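Quinonprotein alcohol dehydrogenase-like protein (Bacteroides thetaiotaomicron VPI-5482, PDB 4R5O) is of unknown function but binds calcium ions and joins an immunoglobulin-like beta-sandwich domain to a seven-bladed beta-propeller. Local coordinates at residues I146-N150 / G151-L155; H98-K102 / G103-V107. One frame throughout, in Å; residues are numbered along the deposited sequence.

Interaction 2 comes first along the chain: residues 98-107 lead from strand 86-97, part of a five-stranded sheet, into strand 103-108 of a four-stranded antiparallel sheet that also takes in strand 422-424 from the C-terminal end. Interaction 1, residues 146-155, is the hairpin of strands 143-149 and 152-158 in the next four-stranded sheet. They lie about 15 Å apart, centre to centre, yet touch: F153 CZ lies 3.6 Å from F105 CD2, and I146 CD1 is 3.6 Å from V107 CG2. Interaction 2 marks the passage from the beta-sandwich domain into the propeller, while interaction 1 packs the following sheet against the one joining the propeller's first strands to strand 422-424, the Velcro-like closure usual in propellers.

Interaction 1 (I146-N150 / G151-L155); sequences IIHSN and GKFYL
I147 and Y154 form a hydrogen-bonded antiparallel pair: I147 N donates to Y154 O at 2.9 Å, and Y154 N returns a bond to I147 O, also at 2.9 Å. S149 and K152 make the second such pair, closing a type I' turn through N150 and G151, both with positive phi.

The aromatic contact lies on the face carrying I146, H148, F153 and L155. The edge of F153 points at the face of H148 in a T-shaped pair, with planes at 71° and CE1 of F153 3.5 Å from CG of H148. The imidazole reaches this ring because its CG stands anti to the backbone N (chi1 -179°). Beside the pair, I146 splits its branches, CG2 against CB of F153 and CG1 3.7 Å from CD1 of L155.

On the other face, one of the two deposited conformers of N150 offers an OD1 lone pair to Y154 OH at 3.1 Å, ring and amide planes 78° apart, a bond that is therefore doubtful. The Y154 side chain also touches L190 and I192 of strand 189-192 in the next sheet. Antiparallel pairing around a two-residue type I' turn defines a tight beta hairpin, here within a four-stranded propeller sheet.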
loop_
_atom_site.group_PDB
_atom_site.type_symbol
_atom_site.label_atom_id
_atom_site.label_comp_id
_atom_site.label_asym_id
_atom_site.label_seq_id
_atom_site.Cartn_x
_atom_site.Cartn_y
_atom_site.Cartn_z
ATOM N N ILE A 146 -0.795 6.168 1.299
ATOM C CA ILE A 146 0.177 5.330 2.028
ATOM C C ILE A 146 1.604 5.836 1.859
ATOM O O ILE A 146 2.039 6.141 0.740
ATOM C CB ILE A 146 0.104 3.842 1.546
ATOM C CG1 ILE A 146 -1.338 3.295 1.633
ATOM C CG2 ILE A 146 1.124 2.950 2.270
ATOM C CD1 ILE A 146 -1.589 1.952 1.137
ATOM N N ILE A 147 2.349 5.835 2.968
ATOM C CA ILE A 147 3.768 6.178 3.000
ATOM C C ILE A 147 4.510 5.007 3.629
ATOM O O ILE A 147 4.176 4.549 4.722
ATOM C CB ILE A 147 4.069 7.520 3.704
ATOM C CG1 ILE A 147 3.545 8.678 2.816
ATOM C CG2 ILE A 147 5.611 7.665 3.972
ATOM C CD1 ILE A 147 3.513 9.872 3.399
ATOM N N HIS A 148 5.467 4.483 2.875
ATOM C CA HIS A 148 6.331 3.417 3.290
ATOM C C HIS A 148 7.544 4.067 3.977
ATOM O O HIS A 148 8.378 4.712 3.324
ATOM C CB HIS A 148 6.691 2.526 2.086
ATOM C CG HIS A 148 7.568 1.354 2.418
ATOM N ND1 HIS A 148 8.208 0.644 1.422
ATOM C CD2 HIS A 148 7.909 0.824 3.620
ATOM C CE1 HIS A 148 8.907 -0.293 2.045
ATOM N NE2 HIS A 148 8.747 -0.231 3.363
ATOM N N SER A 149 7.584 3.959 5.320
ATOM C CA SER A 149 8.656 4.526 6.139
ATOM C C SER A 149 8.855 3.680 7.402
ATOM O O SER A 149 7.892 3.074 7.869
ATOM C CB SER A 149 8.324 5.971 6.490
ATOM O OG SER A 149 9.445 6.664 7.009
ATOM N N ASN A 150 10.089 3.623 7.942
ATOM C CA ASN A 150 10.457 2.916 9.186
ATOM C C ASN A 150 10.059 1.400 9.128
ATOM O O ASN A 150 9.743 0.797 10.166
ATOM C CB ASN A 150 9.768 3.602 10.413
ATOM C CG ASN A 150 9.767 5.123 10.466
ATOM O OD1 ASN A 150 8.751 5.743 10.826
ATOM N ND2 ASN A 150 10.877 5.768 10.096
ATOM N N GLY A 151 10.066 0.815 7.924
ATOM C CA GLY A 151 9.656 -0.569 7.705
ATOM C C GLY A 151 8.166 -0.808 7.893
ATOM O O GLY A 151 7.756 -1.958 8.104
ATOM N N LYS A 152 7.341 0.275 7.797
ATOM C CA LYS A 152 5.893 0.211 7.960
ATOM C C LYS A 152 5.167 0.908 6.806
ATOM O O LYS A 152 5.697 1.830 6.180
ATOM C CB LYS A 152 5.461 0.873 9.305
ATOM C CG LYS A 152 6.159 0.384 10.593
ATOM C CD LYS A 152 5.842 -1.079 10.936
ATOM C CE LYS A 152 6.713 -1.706 12.005
ATOM N NZ LYS A 152 8.101 -1.961 11.534
ATOM N N PHE A 153 3.934 0.482 6.553
ATOM C CA PHE A 153 3.037 1.139 5.629
ATOM C C PHE A 153 2.072 1.960 6.450
ATOM O O PHE A 153 1.286 1.397 7.212
ATOM C CB PHE A 153 2.303 0.177 4.679
ATOM C CG PHE A 153 3.129 -0.675 3.745
ATOM C CD1 PHE A 153 4.184 -0.120 3.022
ATOM C CD2 PHE A 153 2.740 -1.990 3.445
ATOM C CE1 PHE A 153 4.914 -0.898 2.108
ATOM C CE2 PHE A 153 3.454 -2.755 2.513
ATOM C CZ PHE A 153 4.541 -2.205 1.856
ATOM N N TYR A 154 2.202 3.285 6.387
ATOM C CA TYR A 154 1.295 4.182 7.087
ATOM C C TYR A 154 0.203 4.556 6.142
ATOM O O TYR A 154 0.490 5.156 5.120
ATOM C CB TYR A 154 2.016 5.419 7.636
ATOM C CG TYR A 154 3.109 5.081 8.617
ATOM C CD1 TYR A 154 2.817 4.798 9.947
ATOM C CD2 TYR A 154 4.440 5.086 8.230
ATOM C CE1 TYR A 154 3.818 4.500 10.860
ATOM C CE2 TYR A 154 5.454 4.799 9.136
ATOM C CZ TYR A 154 5.137 4.508 10.452
ATOM O OH TYR A 154 6.138 4.243 11.346
ATOM N N LEU A 155 -1.026 4.122 6.425
ATOM C CA LEU A 155 -2.181 4.373 5.567
ATOM C C LEU A 155 -3.118 5.389 6.223
ATOM O O LEU A 155 -3.483 5.255 7.395
ATOM C CB LEU A 155 -2.927 3.054 5.256
ATOM C CG LEU A 155 -4.395 3.124 4.792
ATOM C CD1 LEU A 155 -4.529 3.720 3.390
ATOM C CD2 LEU A 155 -5.031 1.772 4.805
#

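Interaction 2 (H98-K102 / G103-V107); sequences HNFSK and GFFYV
The backbone folds back between F100 and F105 through a type I turn from N99 to K102 and an inverse gamma turn centred on K102, where G103 N makes a weak hydrogen bond to S101 O (3.1 Å). An Asx turn coincides with the start of the type I turn: N99 OD1 accepts from S101 N at 3.2 Å, the donor lying above the carbonyl plane. G103 follows with a positive phi, in a backbone conformation that suits glycine. A water donates to G103 O at 2.9 Å and also lies against F100 O, but that second approach is suspiciously short, which leaves the bridge across the bend doubtful.

The side-chain contact is a T-shaped pair. F105 brings its CE1-CZ edge over the centre of one face of F100, with centroids 4.6 Å apart and planes at 63°. On the opposite face CD2 of H98 stands 3.5 Å above the ring, so F100 is sandwiched between two edges. With CG beside its backbone N (chi1 -56°), F105 turns its ring end back toward the loop. Were F100 cut back to an alanine, the F105 edge and the H98 ring would be likely to lose the aromatic surface between them, opening a gap in this buried corner.

F114 of strand 111-116 meets both phenylalanine rings, and L130 adjoins F100. S101 OG hydrogen-bonds N426 OD1, while strand 103-108 runs between strands 111-116 and 422-424, where F105 pairs through its backbone with L424.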
loop_
_atom_site.group_PDB
_atom_site.type_symbol
_atom_site.label_atom_id
_atom_site.label_comp_id
_atom_site.label_asym_id
_atom_site.label_seq_id
_atom_site.Cartn_x
_atom_site.Cartn_y
_atom_site.Cartn_z
ATOM N N HIS A 98 5.752 -17.660 1.728
ATOM C CA HIS A 98 5.832 -16.693 0.637
ATOM C C HIS A 98 6.938 -15.651 0.940
ATOM O O HIS A 98 7.365 -15.502 2.090
ATOM C CB HIS A 98 4.463 -16.012 0.392
ATOM C CG HIS A 98 3.966 -15.225 1.560
ATOM N ND1 HIS A 98 3.236 -15.822 2.572
ATOM C CD2 HIS A 98 4.131 -13.915 1.851
ATOM C CE1 HIS A 98 2.973 -14.856 3.433
ATOM N NE2 HIS A 98 3.493 -13.691 3.042
ATOM N N ASN A 99 7.399 -14.957 -0.115
ATOM C CA ASN A 99 8.435 -13.943 -0.029
ATOM C C ASN A 99 7.949 -12.703 -0.776
ATOM O O ASN A 99 7.854 -12.703 -2.017
ATOM C CB ASN A 99 9.753 -14.506 -0.595
ATOM C CG ASN A 99 10.977 -13.626 -0.455
ATOM O OD1 ASN A 99 10.953 -12.501 0.042
ATOM N ND2 ASN A 99 12.095 -14.148 -0.886
ATOM N N PHE A 100 7.599 -11.661 -0.012
ATOM C CA PHE A 100 7.048 -10.432 -0.586
ATOM C C PHE A 100 8.157 -9.524 -1.166
ATOM O O PHE A 100 7.855 -8.425 -1.631
ATOM C CB PHE A 100 6.209 -9.661 0.434
ATOM C CG PHE A 100 4.816 -10.208 0.679
ATOM C CD1 PHE A 100 4.034 -10.671 -0.382
ATOM C CD2 PHE A 100 4.217 -10.088 1.929
ATOM C CE1 PHE A 100 2.703 -11.068 -0.182
ATOM C CE2 PHE A 100 2.884 -10.472 2.127
ATOM C CZ PHE A 100 2.133 -10.955 1.070
ATOM N N SER A 101 9.401 -10.028 -1.242
ATOM C CA SER A 101 10.525 -9.351 -1.882
ATOM C C SER A 101 10.566 -9.661 -3.390
ATOM O O SER A 101 11.180 -8.926 -4.149
ATOM C CB SER A 101 11.836 -9.775 -1.227
ATOM O OG SER A 101 11.792 -9.556 0.172
ATOM N N LYS A 102 9.899 -10.746 -3.806
ATOM C CA LYS A 102 9.872 -11.294 -5.168
ATOM C C LYS A 102 8.761 -10.662 -6.034
ATOM O O LYS A 102 8.106 -11.357 -6.813
ATOM C CB LYS A 102 9.675 -12.827 -5.095
ATOM C CG LYS A 102 10.817 -13.551 -4.367
ATOM C CD LYS A 102 12.185 -13.309 -5.018
ATOM C CE LYS A 102 13.318 -13.884 -4.207
ATOM N NZ LYS A 102 14.635 -13.615 -4.842
ATOM N N GLY A 103 8.642 -9.339 -5.966
ATOM C CA GLY A 103 7.657 -8.569 -6.727
ATOM C C GLY A 103 7.272 -7.269 -6.049
ATOM O O GLY A 103 8.127 -6.606 -5.449
ATOM N N PHE A 104 5.984 -6.882 -6.144
ATOM C CA PHE A 104 5.512 -5.628 -5.511
ATOM C C PHE A 104 4.056 -5.715 -5.067
ATOM O O PHE A 104 3.276 -6.461 -5.671
ATOM C CB PHE A 104 5.656 -4.424 -6.474
ATOM C CG PHE A 104 4.928 -4.599 -7.790
ATOM C CD1 PHE A 104 3.578 -4.288 -7.905
ATOM C CD2 PHE A 104 5.599 -5.055 -8.920
ATOM C CE1 PHE A 104 2.905 -4.462 -9.118
ATOM C CE2 PHE A 104 4.927 -5.233 -10.128
ATOM C CZ PHE A 104 3.590 -4.916 -10.225
ATOM N N PHE A 105 3.684 -4.908 -4.049
ATOM C CA PHE A 105 2.284 -4.778 -3.619
ATOM C C PHE A 105 1.617 -3.748 -4.500
ATOM O O PHE A 105 2.301 -2.918 -5.089
ATOM C CB PHE A 105 2.131 -4.412 -2.124
ATOM C CG PHE A 105 2.785 -5.317 -1.088
ATOM C CD1 PHE A 105 2.183 -6.515 -0.701
ATOM C CD2 PHE A 105 3.964 -4.935 -0.454
ATOM C CE1 PHE A 105 2.771 -7.326 0.267
ATOM C CE2 PHE A 105 4.547 -5.740 0.527
ATOM C CZ PHE A 105 3.950 -6.924 0.879
ATOM N N TYR A 106 0.324 -3.831 -4.677
ATOM C CA TYR A 106 -0.390 -2.816 -5.435
ATOM C C TYR A 106 -1.729 -2.655 -4.756
ATOM O O TYR A 106 -2.377 -3.643 -4.396
ATOM C CB TYR A 106 -0.498 -3.108 -6.959
ATOM C CG TYR A 106 -1.273 -4.346 -7.373
ATOM C CD1 TYR A 106 -0.642 -5.581 -7.485
ATOM C CD2 TYR A 106 -2.610 -4.260 -7.760
ATOM C CE1 TYR A 106 -1.343 -6.717 -7.889
ATOM C CE2 TYR A 106 -3.322 -5.387 -8.161
ATOM C CZ TYR A 106 -2.680 -6.613 -8.232
ATOM O OH TYR A 106 -3.362 -7.733 -8.613
ATOM N N VAL A 107 -2.076 -1.405 -4.470
ATOM C CA VAL A 107 -3.308 -1.033 -3.794
ATOM C C VAL A 107 -4.371 -0.854 -4.879
ATOM O O VAL A 107 -4.266 0.039 -5.707
ATOM C CB VAL A 107 -3.095 0.228 -2.905
ATOM C CG1 VAL A 107 -4.386 0.632 -2.183
ATOM C CG2 VAL A 107 -1.966 -0.004 -1.910
HETATM O O HOH W 1 8.413 -6.202 -2.636
#